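Local coordinates for protein hydrazine synthase subunit beta (Candidatus Kuenenia stuttgartiensis, PDB 5C2V) that forms part of the hydrazine synthase complex, which condenses nitric oxide with ammonium, and may modulate transport of the hydroxylamine intermediate between the gamma and alpha active sites, at residues B[65-70]-B[83-88]; B[122-127]-B[134-139]; B[194-199]-B[259-264]; B[207-212]-B[253-258]. One frame throughout, in Å; residues are numbered along the deposited sequence.

Interaction 1 of 4, residues B[65-70]-B[83-88]; sequences DGAFLY and DIQRKQ
Ile84 lays its side chain across the backbone of residues 66-69 and buries more surface than any other residue of this contact. Its CG1 stands beside its own backbone N, anti to the carbonyl carbon (chi1 -63°), and comes within 3.6 Å of Phe68 N. The chain then runs on extended, and the terminal CD1 lies 3.2 Å from Gly66 O and 3.4 Å from Phe68 O. The same CG1 meets the CB of Leu69 at 4.1 Å, the apolar part of the contact. Ala67 takes part mainly through its carbonyl: Ile84 N points almost straight at Ala67 O, though at 3.3 Å the hydrogen bond is weak. The methyl of Ala67 is directed away from residues 83-88, but the amide end of Gln85 curls back to it, and a water joins Gly66 O to Gln85 NE2. Asp83 and Phe68 form an antiparallel, non-hydrogen-bonded pair whose side chains share one face of the sheet. There Asp83 OD2 approaches the ring obliquely, 4.1 Å from Phe68 CE1, with carboxylate and ring planes 74° apart. The other oxygen, OD1, accepts from Arg86 N at 2.8 Å, an Asx motif within the turn, while Lys87 and Gln88 both face Asp83 in a G1 beta bulge. Asp65 OD1 accepts from Ala67 N in an Asx turn. Here the turn between the third and fourth strands of a four-stranded beta-propeller blade meets the start of the second strand, with Phe28 of the preceding blade packed against Leu69 and Ile84.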
# COMPACT_ATOMS: atom_id res chain seq x y z
N ASP B 65 -12.56 48.38 42.19
CA ASP B 65 -11.70 49.52 42.53
C ASP B 65 -10.41 49.06 43.20
O ASP B 65 -9.38 49.73 43.11
CB ASP B 65 -12.46 50.50 43.44
CG ASP B 65 -13.24 49.80 44.53
OD1 ASP B 65 -12.73 48.81 45.10
OD2 ASP B 65 -14.37 50.24 44.83
N GLY B 66 -10.47 47.92 43.88
CA GLY B 66 -9.30 47.35 44.53
C GLY B 66 -9.06 47.88 45.93
O GLY B 66 -7.93 47.88 46.41
N ALA B 67 -10.12 48.37 46.58
CA ALA B 67 -10.01 48.84 47.96
C ALA B 67 -10.33 47.77 48.99
O ALA B 67 -10.12 47.97 50.19
CB ALA B 67 -10.91 50.05 48.16
N PHE B 68 -10.84 46.63 48.54
CA PHE B 68 -11.29 45.58 49.45
C PHE B 68 -11.00 44.17 48.94
O PHE B 68 -10.96 43.93 47.73
CB PHE B 68 -12.79 45.72 49.73
CG PHE B 68 -13.18 47.03 50.34
CD1 PHE B 68 -13.10 47.23 51.71
CD2 PHE B 68 -13.64 48.07 49.54
CE1 PHE B 68 -13.47 48.44 52.27
CE2 PHE B 68 -14.00 49.28 50.10
CZ PHE B 68 -13.92 49.47 51.47
N LEU B 69 -10.80 43.24 49.87
CA LEU B 69 -10.56 41.85 49.53
C LEU B 69 -11.50 40.93 50.31
O LEU B 69 -11.44 40.87 51.53
CB LEU B 69 -9.11 41.46 49.80
CG LEU B 69 -8.72 40.01 49.51
CD1 LEU B 69 -8.81 39.72 48.02
CD2 LEU B 69 -7.33 39.71 50.04
N TYR B 70 -12.37 40.22 49.59
CA TYR B 70 -13.29 39.29 50.23
C TYR B 70 -12.70 37.89 50.25
O TYR B 70 -12.55 37.25 49.21
CB TYR B 70 -14.64 39.29 49.50
CG TYR B 70 -15.51 40.50 49.77
CD1 TYR B 70 -15.11 41.77 49.36
CD2 TYR B 70 -16.72 40.37 50.43
CE1 TYR B 70 -15.90 42.87 49.61
CE2 TYR B 70 -17.52 41.47 50.68
CZ TYR B 70 -17.11 42.72 50.27
OH TYR B 70 -17.90 43.82 50.51
N ASP B 83 -9.60 45.32 54.41
CA ASP B 83 -9.20 46.60 53.86
C ASP B 83 -7.80 46.44 53.28
O ASP B 83 -6.86 46.09 54.00
CB ASP B 83 -9.22 47.69 54.94
CG ASP B 83 -9.20 49.09 54.36
OD1 ASP B 83 -8.14 49.52 53.88
OD2 ASP B 83 -10.25 49.76 54.40
N ILE B 84 -7.66 46.69 51.98
CA ILE B 84 -6.41 46.41 51.28
C ILE B 84 -5.32 47.41 51.64
O ILE B 84 -4.16 47.05 51.82
CB ILE B 84 -6.63 46.40 49.75
CG1 ILE B 84 -7.59 45.27 49.37
CG2 ILE B 84 -5.31 46.24 49.02
CD1 ILE B 84 -7.77 45.09 47.88
N GLN B 85 -5.71 48.68 51.78
CA GLN B 85 -4.76 49.73 52.11
C GLN B 85 -4.38 49.70 53.59
O GLN B 85 -3.22 49.94 53.95
CB GLN B 85 -5.33 51.09 51.73
CG GLN B 85 -5.91 51.13 50.33
CD GLN B 85 -7.04 52.13 50.18
OE1 GLN B 85 -7.53 52.69 51.17
NE2 GLN B 85 -7.47 52.37 48.95
N ARG B 86 -5.35 49.41 54.45
CA ARG B 86 -5.11 49.34 55.89
C ARG B 86 -4.47 48.01 56.30
O ARG B 86 -3.92 47.90 57.40
CB ARG B 86 -6.41 49.54 56.67
CG ARG B 86 -6.94 50.96 56.66
CD ARG B 86 -8.21 51.06 57.48
NE ARG B 86 -8.02 50.52 58.83
CZ ARG B 86 -9.01 50.26 59.67
NH1 ARG B 86 -10.26 50.48 59.32
NH2 ARG B 86 -8.74 49.77 60.88
N LYS B 87 -4.57 47.01 55.42
CA LYS B 87 -4.07 45.66 55.69
C LYS B 87 -4.69 45.08 56.96
O LYS B 87 -3.99 44.53 57.81
CB LYS B 87 -2.54 45.67 55.81
CG LYS B 87 -1.83 46.39 54.67
CD LYS B 87 -0.35 46.57 54.97
CE LYS B 87 0.35 47.38 53.89
NZ LYS B 87 0.29 46.72 52.56
N GLN B 88 -6.01 45.20 57.07
CA GLN B 88 -6.74 44.77 58.26
C GLN B 88 -8.13 44.24 57.91
O GLN B 88 -8.79 44.78 57.02
CB GLN B 88 -6.84 45.93 59.25
CG GLN B 88 -7.73 45.69 60.46
CD GLN B 88 -7.10 44.75 61.47
OE1 GLN B 88 -5.90 44.48 61.43
NE2 GLN B 88 -7.92 44.24 62.40
O HOH W 1 -6.41 49.87 47.29

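Interaction 2 of 4, residues B[122-127]-B[134-139]; sequences AIDVID and VRSIYT
Val125 packs against Val134, Arg135 and Ile137 and has the largest buried area of this contact. The CB of Val125 lies 4.1 Å from Arg135 O, the carbonyl that also accepts a hydrogen bond from Val125 N. From there CG1, anti to the carbonyl carbon (chi1 -52°), reaches Ile137 CD1 at 4.0 Å, the two side chains crossing at about a right angle. The second branch, CG2, occupies the crowded position between backbone N and carbonyl carbon and lies over the backbone of Arg135, near its N and O, with Val134 CB and Arg135 CG each 3.6 Å away. On the face that Ile137 shares with Ile123, CG1 and CD1 of Ile123 rest on the CG2 methyl of Thr139.

The pairing is regular at Ile123-Ile137, which exchange both backbone bonds, and at the non-hydrogen-bonded pair Asp124-Ser136. Beyond it Val134 and Arg135 both face Val125, whose O accepts from Val134 N, as in a classic beta bulge. The serine OG donates to Asp124 OD1 at 2.6 Å, meeting it from above the carboxylate plane. The other carboxylate oxygen, OD2, accepts from Gly96 N, so both oxygens are engaged. Ile123 also touches Leu156 and Ala158 of the next blade. Strands 122-127 and 132-137 thus form the antiparallel beta hairpin of the third and fourth strands in a propeller blade.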
# COMPACT_ATOMS: atom_id res chain seq x y z
N ALA B 122 -25.84 25.83 48.13
CA ALA B 122 -26.11 27.26 48.22
C ALA B 122 -25.10 28.13 47.49
O ALA B 122 -23.90 27.82 47.45
CB ALA B 122 -26.19 27.68 49.68
N ILE B 123 -25.58 29.24 46.95
CA ILE B 123 -24.72 30.37 46.62
C ILE B 123 -25.24 31.58 47.38
O ILE B 123 -26.31 32.11 47.07
CB ILE B 123 -24.70 30.66 45.11
CG1 ILE B 123 -24.31 29.40 44.33
CG2 ILE B 123 -23.73 31.80 44.80
CD1 ILE B 123 -24.42 29.56 42.83
N ASP B 124 -24.48 32.05 48.36
CA ASP B 124 -24.91 33.16 49.19
C ASP B 124 -24.53 34.49 48.56
O ASP B 124 -23.39 34.68 48.13
CB ASP B 124 -24.32 33.05 50.60
CG ASP B 124 -24.87 31.86 51.36
OD1 ASP B 124 -25.93 31.34 50.98
OD2 ASP B 124 -24.23 31.45 52.36
N VAL B 125 -25.49 35.40 48.49
CA VAL B 125 -25.25 36.73 47.93
C VAL B 125 -24.96 37.73 49.05
O VAL B 125 -25.53 37.65 50.14
CB VAL B 125 -26.43 37.21 47.06
CG1 VAL B 125 -26.78 36.15 46.03
CG2 VAL B 125 -27.64 37.52 47.91
N ILE B 126 -24.05 38.66 48.77
CA ILE B 126 -23.62 39.63 49.76
C ILE B 126 -23.58 41.04 49.17
O ILE B 126 -22.88 41.29 48.19
CB ILE B 126 -22.22 39.28 50.32
CG1 ILE B 126 -22.28 38.00 51.15
CG2 ILE B 126 -21.68 40.43 51.15
CD1 ILE B 126 -20.93 37.55 51.67
N ASP B 127 -24.32 41.96 49.77
CA ASP B 127 -24.27 43.36 49.36
C ASP B 127 -22.98 44.00 49.87
O ASP B 127 -22.60 43.78 51.02
CB ASP B 127 -25.48 44.13 49.86
CG ASP B 127 -25.50 45.57 49.39
OD1 ASP B 127 -25.89 45.82 48.23
OD2 ASP B 127 -25.10 46.46 50.18
N VAL B 134 -27.33 38.92 51.94
CA VAL B 134 -28.72 39.22 51.63
C VAL B 134 -29.60 37.96 51.62
O VAL B 134 -30.48 37.78 52.46
CB VAL B 134 -28.85 39.93 50.27
CG1 VAL B 134 -30.33 40.18 49.96
CG2 VAL B 134 -28.06 41.24 50.22
N ARG B 135 -29.36 37.07 50.66
CA ARG B 135 -30.13 35.83 50.60
C ARG B 135 -29.30 34.67 50.07
O ARG B 135 -28.09 34.79 49.93
CB ARG B 135 -31.37 36.02 49.73
CG ARG B 135 -31.08 36.69 48.40
CD ARG B 135 -31.97 36.16 47.30
NE ARG B 135 -33.37 36.15 47.71
CZ ARG B 135 -34.31 35.47 47.07
NH1 ARG B 135 -33.99 34.74 46.00
NH2 ARG B 135 -35.56 35.51 47.50
N SER B 136 -29.95 33.54 49.80
CA SER B 136 -29.24 32.38 49.25
C SER B 136 -29.93 31.87 47.99
O SER B 136 -31.16 31.81 47.92
CB SER B 136 -29.15 31.26 50.29
OG SER B 136 -28.42 31.69 51.43
N ILE B 137 -29.13 31.51 46.99
CA ILE B 137 -29.63 30.93 45.76
C ILE B 137 -29.37 29.43 45.76
O ILE B 137 -28.22 28.99 45.76
CB ILE B 137 -28.99 31.57 44.51
CG1 ILE B 137 -29.18 33.08 44.53
CG2 ILE B 137 -29.57 30.96 43.25
CD1 ILE B 137 -28.56 33.79 43.34
N TYR B 138 -30.44 28.64 45.76
CA TYR B 138 -30.32 27.19 45.85
C TYR B 138 -30.03 26.56 44.50
O TYR B 138 -30.77 26.76 43.54
CB TYR B 138 -31.59 26.59 46.45
CG TYR B 138 -31.83 26.97 47.90
CD1 TYR B 138 -30.82 27.54 48.67
CD2 TYR B 138 -33.07 26.75 48.50
CE1 TYR B 138 -31.04 27.89 49.99
CE2 TYR B 138 -33.29 27.10 49.82
CZ TYR B 138 -32.27 27.66 50.56
OH TYR B 138 -32.49 28.01 51.87
N THR B 139 -28.94 25.79 44.43
CA THR B 139 -28.54 25.16 43.18
C THR B 139 -29.35 23.89 42.91
O THR B 139 -30.21 23.51 43.70
CB THR B 139 -27.04 24.80 43.20
OG1 THR B 139 -26.79 23.81 44.20
CG2 THR B 139 -26.20 26.04 43.49

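Interaction 3 of 4, residues B[194-199]-B[259-264]; sequences DVVYTP and MAMDPK
Residues 194-197 and 259-261 run parallel, their axes only 2° apart but 7.3 Å from each other, and no backbone-to-backbone hydrogen bond spans the distance. They are the first strands of two successive four-stranded blades, and side chains fill the space between these parallel strands as expected near the axis of a beta-propeller. Val196 projects toward the other strand and meets both methionines: its CG1 touches Met259 CB at 3.7 Å, while its CG2 lies 3.9 Å from Met261 CE. Met261 is bent at chi2 and chi3, and its terminal methyl ends between Val196 CG2 and the CG2 of Thr198. Its CG meanwhile lies 3.8 Å from Pro199 CD, while Pro199 CG lies near the carbonyl oxygens of Asp262 and Pro263. Leu268 of strand 267-272 touches both Val196 and Met261.

Met259 buries the largest area of the contact. CG extends anti to the carbonyl carbon, and a bend at chi3 brings CE back to 3.6 Å from Asp194 CB. The Asp194 and Met259 side chains lie antiparallel, side by side, and the carboxylate reaches the backbone of Met259. OD1 of Asp194 turns instead to its own strand, accepting a weak bond from Val195 N. Asp194 OD2 accepts from Met259 N at 2.9 Å with an N-H...O angle of 141°, met on the anti side of the carboxylate and 30° out of its plane.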
# COMPACT_ATOMS: atom_id res chain seq x y z
N ASP B 194 -12.82 24.05 38.91
CA ASP B 194 -12.89 25.46 38.49
C ASP B 194 -13.85 25.68 37.32
O ASP B 194 -14.18 24.75 36.59
CB ASP B 194 -11.50 25.98 38.14
CG ASP B 194 -11.35 27.47 38.42
OD1 ASP B 194 -12.38 28.16 38.57
OD2 ASP B 194 -10.19 27.94 38.50
N VAL B 195 -14.28 26.93 37.14
CA VAL B 195 -14.99 27.32 35.92
C VAL B 195 -14.60 28.74 35.50
O VAL B 195 -14.58 29.65 36.33
CB VAL B 195 -16.52 27.23 36.11
CG1 VAL B 195 -16.95 27.86 37.43
CG2 VAL B 195 -17.25 27.87 34.92
N VAL B 196 -14.28 28.94 34.22
CA VAL B 196 -13.97 30.28 33.73
C VAL B 196 -14.79 30.65 32.49
O VAL B 196 -15.26 29.78 31.77
CB VAL B 196 -12.47 30.44 33.40
CG1 VAL B 196 -11.63 30.32 34.66
CG2 VAL B 196 -12.05 29.43 32.35
N TYR B 197 -14.94 31.95 32.27
CA TYR B 197 -15.66 32.47 31.11
C TYR B 197 -14.70 33.03 30.07
O TYR B 197 -13.65 33.58 30.41
CB TYR B 197 -16.65 33.56 31.52
CG TYR B 197 -18.11 33.15 31.49
CD1 TYR B 197 -18.80 33.07 30.30
CD2 TYR B 197 -18.79 32.87 32.67
CE1 TYR B 197 -20.14 32.70 30.27
CE2 TYR B 197 -20.12 32.50 32.65
CZ TYR B 197 -20.79 32.42 31.45
OH TYR B 197 -22.12 32.06 31.43
N THR B 198 -15.06 32.90 28.80
CA THR B 198 -14.31 33.55 27.73
C THR B 198 -14.69 35.03 27.68
O THR B 198 -15.83 35.38 28.00
CB THR B 198 -14.58 32.89 26.36
OG1 THR B 198 -15.99 32.87 26.10
CG2 THR B 198 -14.05 31.46 26.35
N PRO B 199 -13.74 35.89 27.30
CA PRO B 199 -13.95 37.35 27.26
C PRO B 199 -15.19 37.79 26.48
O PRO B 199 -15.77 38.82 26.80
CB PRO B 199 -12.68 37.86 26.57
CG PRO B 199 -11.65 36.86 26.95
CD PRO B 199 -12.35 35.53 26.98
N MET B 259 -7.77 27.66 36.95
CA MET B 259 -7.77 28.14 35.59
C MET B 259 -7.65 29.66 35.49
O MET B 259 -8.20 30.39 36.31
CB MET B 259 -9.02 27.68 34.84
CG MET B 259 -8.90 26.28 34.26
SD MET B 259 -10.35 25.84 33.29
CE MET B 259 -11.63 26.01 34.53
N ALA B 260 -6.92 30.10 34.48
CA ALA B 260 -6.79 31.52 34.18
C ALA B 260 -7.02 31.74 32.69
O ALA B 260 -6.38 31.10 31.85
CB ALA B 260 -5.43 32.04 34.60
N MET B 261 -7.96 32.62 32.37
CA MET B 261 -8.32 32.91 30.99
C MET B 261 -7.61 34.17 30.49
O MET B 261 -7.65 35.21 31.15
CB MET B 261 -9.83 33.07 30.85
CG MET B 261 -10.30 33.46 29.45
SD MET B 261 -10.05 32.16 28.23
CE MET B 261 -11.21 30.93 28.81
N ASP B 262 -6.97 34.06 29.33
CA ASP B 262 -6.32 35.21 28.70
C ASP B 262 -7.35 36.31 28.44
O ASP B 262 -8.46 36.02 28.00
CB ASP B 262 -5.65 34.78 27.39
CG ASP B 262 -4.80 35.88 26.78
OD1 ASP B 262 -3.60 35.97 27.11
OD2 ASP B 262 -5.35 36.67 25.98
N PRO B 263 -6.98 37.56 28.74
CA PRO B 263 -7.89 38.71 28.60
C PRO B 263 -8.50 38.84 27.21
O PRO B 263 -9.64 39.29 27.08
CB PRO B 263 -6.99 39.92 28.91
CG PRO B 263 -5.58 39.40 28.80
CD PRO B 263 -5.66 37.98 29.24
N LYS B 264 -7.75 38.47 26.18
CA LYS B 264 -8.27 38.49 24.81
C LYS B 264 -8.79 37.13 24.37
O LYS B 264 -9.24 36.96 23.24
CB LYS B 264 -7.20 39.01 23.85
CG LYS B 264 -6.79 40.45 24.12
CD LYS B 264 -5.78 40.95 23.11
CE LYS B 264 -5.33 42.37 23.44
NZ LYS B 264 -4.29 42.85 22.49

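Interaction 4 of 4, residues B[207-212]-B[253-258]; sequences THQTPK and DGNPYG
Thr207 and Pro256 face each other, each pointing its side chain toward the other strand, and their CB atoms come within 4.0 Å. The threonine CG2 lies alongside Pro256 CB too, while OG1, placed between backbone N and carbonyl carbon (chi1 42°), donates to Tyr257 O at 3.1 Å from 44° above the carbonyl plane. One residue on, Pro256 CG rests 3.6 Å from His208 O. At the far end Gln209 NE2 lies 3.2 Å from Asn255 ND2, two donors that do not bond each other, with the amide planes 54° apart.

Strand 203-211 is the second strand of one beta-propeller blade and strand 256-261 the first of the next, so the two, nearly antiparallel, pack across the blade interface through side chains, without backbone pairing.

Beyond this first shell, Asn228 OD1 accepts from both Gln209 NE2 and Asn255 N and so ties the Gln209 amide to the backbone of Asn255, while Gln209 OE1 is held by Asn191 ND2. The Asn255 amide is gripped by Ser62 and Ser65 of the gamma subunit, and Tyr257 OH bonds to Glu69 of that subunit. Gln209, its side chain about 9 Å from a bound heme c, also packs on Ser60 of the gamma subunit.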
# COMPACT_ATOMS: atom_id res chain seq x y z
N THR B 207 -12.40 22.45 34.38
CA THR B 207 -11.43 21.38 34.58
C THR B 207 -12.00 20.26 35.45
O THR B 207 -12.61 20.53 36.49
CB THR B 207 -10.13 21.90 35.23
OG1 THR B 207 -10.46 22.83 36.27
CG2 THR B 207 -9.26 22.59 34.19
N HIS B 208 -11.78 19.02 35.04
CA HIS B 208 -12.28 17.87 35.80
C HIS B 208 -11.59 16.57 35.40
O HIS B 208 -10.66 16.56 34.59
CB HIS B 208 -13.79 17.73 35.60
CG HIS B 208 -14.18 17.37 34.20
ND1 HIS B 208 -14.25 16.06 33.76
CD2 HIS B 208 -14.52 18.14 33.14
CE1 HIS B 208 -14.62 16.05 32.49
NE2 HIS B 208 -14.79 17.29 32.09
N GLN B 209 -12.05 15.48 35.99
CA GLN B 209 -11.54 14.15 35.67
C GLN B 209 -12.65 13.24 35.16
O GLN B 209 -13.82 13.41 35.51
CB GLN B 209 -10.88 13.52 36.90
CG GLN B 209 -9.49 14.04 37.20
CD GLN B 209 -8.81 13.26 38.31
OE1 GLN B 209 -9.41 12.98 39.35
NE2 GLN B 209 -7.55 12.90 38.09
N THR B 210 -12.27 12.28 34.32
CA THR B 210 -13.19 11.26 33.86
C THR B 210 -12.77 9.90 34.40
O THR B 210 -11.77 9.33 33.96
CB THR B 210 -13.23 11.20 32.32
OG1 THR B 210 -13.58 12.48 31.79
CG2 THR B 210 -14.24 10.16 31.85
N PRO B 211 -13.53 9.39 35.38
CA PRO B 211 -13.33 8.04 35.89
C PRO B 211 -13.92 7.01 34.94
O PRO B 211 -14.93 7.31 34.30
CB PRO B 211 -14.09 8.04 37.23
CG PRO B 211 -14.89 9.34 37.26
CD PRO B 211 -14.76 10.00 35.93
N LYS B 212 -13.33 5.83 34.83
CA LYS B 212 -14.14 4.73 34.34
C LYS B 212 -14.44 3.91 35.58
O LYS B 212 -13.59 3.16 36.07
CB LYS B 212 -13.41 3.92 33.27
CG LYS B 212 -12.32 4.70 32.53
CD LYS B 212 -12.88 5.73 31.55
CE LYS B 212 -11.76 6.50 30.87
NZ LYS B 212 -12.27 7.37 29.77
N ASP B 253 -2.03 14.68 32.94
CA ASP B 253 -2.00 15.80 33.86
C ASP B 253 -2.85 15.45 35.07
O ASP B 253 -4.07 15.54 35.00
CB ASP B 253 -2.54 17.07 33.20
CG ASP B 253 -1.58 17.66 32.19
OD1 ASP B 253 -0.36 17.58 32.40
OD2 ASP B 253 -2.05 18.22 31.17
N GLY B 254 -2.22 15.14 36.19
CA GLY B 254 -2.94 14.70 37.36
C GLY B 254 -3.74 15.80 38.03
O GLY B 254 -3.17 16.83 38.40
N ASN B 255 -5.04 15.58 38.21
CA ASN B 255 -5.88 16.49 38.98
C ASN B 255 -5.76 17.95 38.56
O ASN B 255 -5.13 18.74 39.26
CB ASN B 255 -5.56 16.36 40.47
CG ASN B 255 -5.65 14.93 40.96
OD1 ASN B 255 -4.66 14.36 41.43
ND2 ASN B 255 -6.84 14.34 40.87
N PRO B 256 -6.31 18.32 37.39
CA PRO B 256 -6.29 19.73 36.99
C PRO B 256 -7.17 20.56 37.92
O PRO B 256 -8.28 20.14 38.23
CB PRO B 256 -6.86 19.70 35.57
CG PRO B 256 -7.74 18.49 35.55
CD PRO B 256 -7.06 17.48 36.44
N TYR B 257 -6.69 21.72 38.37
CA TYR B 257 -7.44 22.50 39.36
C TYR B 257 -7.82 23.91 38.93
O TYR B 257 -8.96 24.17 38.58
CB TYR B 257 -6.63 22.60 40.66
CG TYR B 257 -6.91 21.52 41.67
CD1 TYR B 257 -6.74 20.18 41.35
CD2 TYR B 257 -7.33 21.83 42.96
CE1 TYR B 257 -6.98 19.19 42.27
CE2 TYR B 257 -7.57 20.85 43.89
CZ TYR B 257 -7.39 19.52 43.54
OH TYR B 257 -7.63 18.53 44.46
N GLY B 258 -6.84 24.80 38.97
CA GLY B 258 -7.09 26.21 38.76
C GLY B 258 -7.02 26.62 37.31
O GLY B 258 -6.28 26.03 36.52

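Overall arrangement
From the N terminus, interaction 1 joins the start of strand 68-73 to the turn between strands 78-83 and 88-94 of one propeller blade, and interaction 2 closes a short loop in the blade that follows, the hairpin 122-127 with 132-137. These two lie in series, their centres 23 Å apart, and each contact stays within its own blade. The other two reach between blades. Interaction 3 opens at 194 and closes at 264, and interaction 4, from 207 to 258, is nested inside that loop. Both use strand 256-261, packing it against strands 190-197 and 203-211 of the preceding blade, and they touch where Met259 SD meets Thr207 CG2 at 3.5 Å. No contact crosses another along the chain.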